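PDB 7P0Z: ESX-1 secretion-associated protein EspB from Mycobacterium marinum, which is secreted in association with the ESX-1 system and assembles into a channel-like, seven-subunit structure, probably with a part in protein transport. Local coordinates for residues P35-P38 with A44-A47; N153-W158 with Q210-A215. All coordinates share one frame; numbering follows the deposited sequence.

Contact 1 of 2, residues P35-P38 with A44-A47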
loop_
_atom_site.group_PDB
_atom_site.type_symbol
_atom_site.label_atom_id
_atom_site.label_comp_id
_atom_site.label_asym_id
_atom_site.label_seq_id
_atom_site.Cartn_x
_atom_site.Cartn_y
_atom_site.Cartn_z
ATOM N N PRO A 35 -16.490 32.899 -7.469
ATOM C CA PRO A 35 -17.511 32.119 -6.764
ATOM C C PRO A 35 -17.749 32.663 -5.362
ATOM O O PRO A 35 -16.808 32.950 -4.628
ATOM C CB PRO A 35 -16.901 30.718 -6.723
ATOM C CG PRO A 35 -15.435 30.980 -6.695
ATOM C CD PRO A 35 -15.175 32.251 -7.436
ATOM N N GLN A 36 -19.009 32.800 -4.991
ATOM C CA GLN A 36 -19.361 33.303 -3.674
ATOM C C GLN A 36 -19.576 32.169 -2.692
ATOM O O GLN A 36 -19.769 31.016 -3.064
ATOM C CB GLN A 36 -20.612 34.164 -3.731
ATOM C CG GLN A 36 -20.619 35.132 -4.843
ATOM C CD GLN A 36 -19.411 36.020 -4.810
ATOM O OE1 GLN A 36 -18.893 36.341 -3.754
ATOM N NE2 GLN A 36 -18.951 36.429 -5.977
ATOM N N ALA A 37 -19.530 32.515 -1.426
ATOM C CA ALA A 37 -19.754 31.537 -0.379
ATOM C C ALA A 37 -21.185 31.034 -0.443
ATOM O O ALA A 37 -22.110 31.832 -0.587
ATOM C CB ALA A 37 -19.482 32.142 0.979
ATOM N N PRO A 38 -21.402 29.731 -0.376
ATOM C CA PRO A 38 -22.769 29.210 -0.452
ATOM C C PRO A 38 -23.646 29.616 0.717
ATOM O O PRO A 38 -24.863 29.715 0.552
ATOM C CB PRO A 38 -22.557 27.695 -0.491
ATOM C CG PRO A 38 -21.129 27.504 -0.785
ATOM C CD PRO A 38 -20.407 28.665 -0.251
ATOM N N ALA A 44 -17.543 28.077 4.883
ATOM C CA ALA A 44 -17.984 28.319 3.521
ATOM C C ALA A 44 -17.245 29.491 2.907
ATOM O O ALA A 44 -16.862 29.449 1.737
ATOM C CB ALA A 44 -19.486 28.566 3.494
ATOM N N ASN A 45 -17.049 30.552 3.672
ATOM C CA ASN A 45 -16.315 31.686 3.149
ATOM C C ASN A 45 -14.875 31.307 2.864
ATOM O O ASN A 45 -14.306 31.712 1.848
ATOM C CB ASN A 45 -16.377 32.842 4.126
ATOM C CG ASN A 45 -15.800 34.091 3.549
ATOM O OD1 ASN A 45 -14.733 34.542 3.947
ATOM N ND2 ASN A 45 -16.506 34.669 2.598
ATOM N N ASN A 46 -14.276 30.518 3.748
ATOM C CA ASN A 46 -12.936 30.016 3.500
ATOM C C ASN A 46 -12.876 29.214 2.219
ATOM O O ASN A 46 -11.930 29.344 1.445
ATOM C CB ASN A 46 -12.483 29.154 4.661
ATOM C CG ASN A 46 -12.103 29.950 5.838
ATOM O OD1 ASN A 46 -12.290 31.155 5.866
ATOM N ND2 ASN A 46 -11.591 29.286 6.845
ATOM N N ALA A 47 -13.860 28.356 1.996
ATOM C CA ALA A 47 -13.865 27.536 0.801
ATOM C C ALA A 47 -13.992 28.388 -0.448
ATOM O O ALA A 47 -13.308 28.152 -1.447
ATOM C CB ALA A 47 -14.995 26.521 0.875
#
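A37 lays its methyl group against the backbone of helix 42-81 at the turn that carries A44 and N45. The CB of A37 approaches the carbonyl oxygen of A44 to 3.8 Å and stands 3.9 Å from the CA of N45, so it meets main chain before it meets any side chain. The nearest apolar side chain is A44, with 4.4 Å between the two CB atoms. Next along the loop, the pyrrolidine of P38 turns one edge to the same helix, its CD lying 3.9 Å from the CB of A44. The A44 methyl therefore faces both loop residues. No hydrogen bond crosses between the segments, and the 132 Å² they bury is gained by van der Waals contact alone.

Small residues suit the site. With the CA atoms of A37 and N45 only 4.9 Å apart, the short methyl of alanine lets the loop backbone come close to the helix. Proline fits the next position because its closed ring presents a compact apolar edge and limits the backbone to a phi near the -65° found here. The CB of N45 leaves the helix away from the loop, yet the amide end comes back beside the A37 methyl.

The loop is also held by two hydrogen bonds: the backbone N of Q36 is bonded to OG of S150, and P38 shares a backbone hydrogen bond with Q147. Five residues separate the segments, the last two of them already in helix 42-81, so the loop folds back on the start of the helix it leads into, within the PE domain. P38 touches both M151 of helix 149-166 and Q218 of helix 181-224, and N46 packs on N159 of a neighbouring subunit.

Contact 2 of 2, residues N153-W158 with Q210-A215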
loop_
_atom_site.group_PDB
_atom_site.type_symbol
_atom_site.label_atom_id
_atom_site.label_comp_id
_atom_site.label_asym_id
_atom_site.label_seq_id
_atom_site.Cartn_x
_atom_site.Cartn_y
_atom_site.Cartn_z
ATOM N N ASN A 153 -22.277 27.878 -11.323
ATOM C CA ASN A 153 -21.827 28.615 -12.497
ATOM C C ASN A 153 -20.317 28.523 -12.656
ATOM O O ASN A 153 -19.811 28.310 -13.762
ATOM C CB ASN A 153 -22.262 30.070 -12.414
ATOM C CG ASN A 153 -23.755 30.224 -12.351
ATOM O OD1 ASN A 153 -24.506 29.376 -12.828
ATOM N ND2 ASN A 153 -24.201 31.313 -11.754
ATOM N N PHE A 154 -19.590 28.679 -11.554
ATOM C CA PHE A 154 -18.146 28.523 -11.545
ATOM C C PHE A 154 -17.738 27.159 -12.076
ATOM O O PHE A 154 -16.858 27.045 -12.937
ATOM C CB PHE A 154 -17.665 28.721 -10.113
ATOM C CG PHE A 154 -16.196 28.644 -9.931
ATOM C CD1 PHE A 154 -15.411 29.761 -10.072
ATOM C CD2 PHE A 154 -15.598 27.458 -9.584
ATOM C CE1 PHE A 154 -14.064 29.691 -9.888
ATOM C CE2 PHE A 154 -14.252 27.383 -9.404
ATOM C CZ PHE A 154 -13.479 28.506 -9.551
ATOM N N ALA A 155 -18.373 26.111 -11.571
ATOM C CA ALA A 155 -18.019 24.764 -11.982
ATOM C C ALA A 155 -18.314 24.535 -13.453
ATOM O O ALA A 155 -17.544 23.873 -14.146
ATOM C CB ALA A 155 -18.757 23.744 -11.128
ATOM N N ASP A 156 -19.437 25.050 -13.940
ATOM C CA ASP A 156 -19.750 24.896 -15.350
ATOM C C ASP A 156 -18.695 25.560 -16.207
ATOM O O ASP A 156 -18.227 24.982 -17.190
ATOM C CB ASP A 156 -21.114 25.485 -15.663
ATOM C CG ASP A 156 -22.229 24.653 -15.135
ATOM O OD1 ASP A 156 -21.988 23.474 -14.810
ATOM O OD2 ASP A 156 -23.358 25.174 -15.040
ATOM N N GLY A 157 -18.321 26.784 -15.855
ATOM C CA GLY A 157 -17.299 27.466 -16.617
ATOM C C GLY A 157 -15.995 26.697 -16.645
ATOM O O GLY A 157 -15.369 26.552 -17.695
ATOM N N TRP A 158 -15.591 26.160 -15.507
ATOM C CA TRP A 158 -14.314 25.473 -15.498
ATOM C C TRP A 158 -14.378 24.108 -16.172
ATOM O O TRP A 158 -13.387 23.679 -16.759
ATOM C CB TRP A 158 -13.783 25.379 -14.073
ATOM C CG TRP A 158 -13.165 26.663 -13.680
ATOM C CD1 TRP A 158 -13.689 27.594 -12.854
ATOM C CD2 TRP A 158 -11.931 27.191 -14.145
ATOM N NE1 TRP A 158 -12.858 28.664 -12.756
ATOM C CE2 TRP A 158 -11.763 28.442 -13.539
ATOM C CE3 TRP A 158 -10.945 26.724 -15.011
ATOM C CZ2 TRP A 158 -10.657 29.232 -13.769
ATOM C CZ3 TRP A 158 -9.851 27.502 -15.235
ATOM C CH2 TRP A 158 -9.709 28.747 -14.615
ATOM N N GLN A 210 -14.271 20.450 -7.245
ATOM C CA GLN A 210 -14.370 21.013 -5.910
ATOM C C GLN A 210 -15.555 21.956 -5.786
ATOM O O GLN A 210 -16.242 21.971 -4.760
ATOM C CB GLN A 210 -13.092 21.744 -5.547
ATOM C CG GLN A 210 -11.941 20.865 -5.235
ATOM C CD GLN A 210 -10.761 21.674 -4.810
ATOM O OE1 GLN A 210 -10.611 22.806 -5.225
ATOM N NE2 GLN A 210 -9.931 21.116 -3.956
ATOM N N ALA A 211 -15.796 22.775 -6.799
ATOM C CA ALA A 211 -16.948 23.663 -6.717
ATOM C C ALA A 211 -18.257 22.877 -6.634
ATOM O O ALA A 211 -19.148 23.212 -5.844
ATOM C CB ALA A 211 -16.964 24.609 -7.907
ATOM N N ASN A 212 -18.384 21.829 -7.438
ATOM C CA ASN A 212 -19.568 20.991 -7.365
ATOM C C ASN A 212 -19.693 20.349 -6.002
ATOM O O ASN A 212 -20.796 20.205 -5.469
ATOM C CB ASN A 212 -19.525 19.924 -8.446
ATOM C CG ASN A 212 -20.009 20.429 -9.753
ATOM O OD1 ASN A 212 -20.938 21.215 -9.807
ATOM N ND2 ASN A 212 -19.395 19.982 -10.825
ATOM N N PHE A 213 -18.572 19.942 -5.435
ATOM C CA PHE A 213 -18.576 19.363 -4.109
ATOM C C PHE A 213 -19.117 20.345 -3.087
ATOM O O PHE A 213 -19.865 19.965 -2.186
ATOM C CB PHE A 213 -17.164 18.948 -3.755
ATOM C CG PHE A 213 -17.042 18.326 -2.436
ATOM C CD1 PHE A 213 -17.231 16.981 -2.283
ATOM C CD2 PHE A 213 -16.756 19.087 -1.331
ATOM C CE1 PHE A 213 -17.110 16.405 -1.066
ATOM C CE2 PHE A 213 -16.649 18.511 -0.112
ATOM C CZ PHE A 213 -16.820 17.168 0.021
ATOM N N MET A 214 -18.733 21.608 -3.199
ATOM C CA MET A 214 -19.228 22.604 -2.266
ATOM C C MET A 214 -20.726 22.800 -2.408
ATOM O O MET A 214 -21.441 22.932 -1.413
ATOM C CB MET A 214 -18.500 23.923 -2.461
ATOM C CG MET A 214 -17.153 23.949 -1.801
ATOM S SD MET A 214 -17.182 23.454 -0.075
ATOM C CE MET A 214 -18.235 24.709 0.637
ATOM N N ALA A 215 -21.220 22.824 -3.636
ATOM C CA ALA A 215 -22.661 22.941 -3.821
ATOM C C ALA A 215 -23.407 21.755 -3.209
ATOM O O ALA A 215 -24.427 21.928 -2.524
ATOM C CB ALA A 215 -22.979 23.079 -5.303
#
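F154 and A155 meet A211 and N212 where two nearly antiparallel helices of the PPE domain, 149-166 and 181-224, pack within the elongated helical bundle. The local axes approach to 8.6 Å at an angle of 157°, and alanine suits this spacing because methyls can face each other directly: the CB atoms of A155 and A211 are 3.8 Å apart.

The side chain of F154 leaves its CB with CG anti to the backbone N (chi1 -178°), which brings the ring round beside the A211 methyl. CG lies at the edge of the W158 indole, in its plane. Further out, CD2 meets the CB of A211 at 3.6 Å, CE2 passes the same methyl at 4.2 Å, and at the tip CZ lies 3.3 Å from NE1 of W158. The methyl sits near the ring plane, at an edge, while CD1 of W158, one helical turn on, lies 3.4 Å above the ring centre. A flat aromatic offers the alanine an edge and the indole a face.

N212, partly exposed at the margin, lays its amide over the A155 methyl, a polar cover that stays near solvent, with OD1 3.6 Å from the CB of A155.

How the contacts relate
Contact 1 lies in the PE part of the chain and contact 2 later, in the PPE part, yet their centres are 11 Å apart. Two residues of the second pair of segments, F154 and M214, touch the first pair. F154 meets the loop through its ring, CD1 lying 3.6 Å from CG of P35, while M214 extends its CE to 3.7 Å from CB of A47 and, more loosely, to 4.3 Å from CG of P38. P35, A47 and M214 thus bridge the contacts without taking part across either. Segment 35-38 meets both helices, 149-166 and 181-224, and segment 44-47 meets helix 181-224, through the apolar contacts just named.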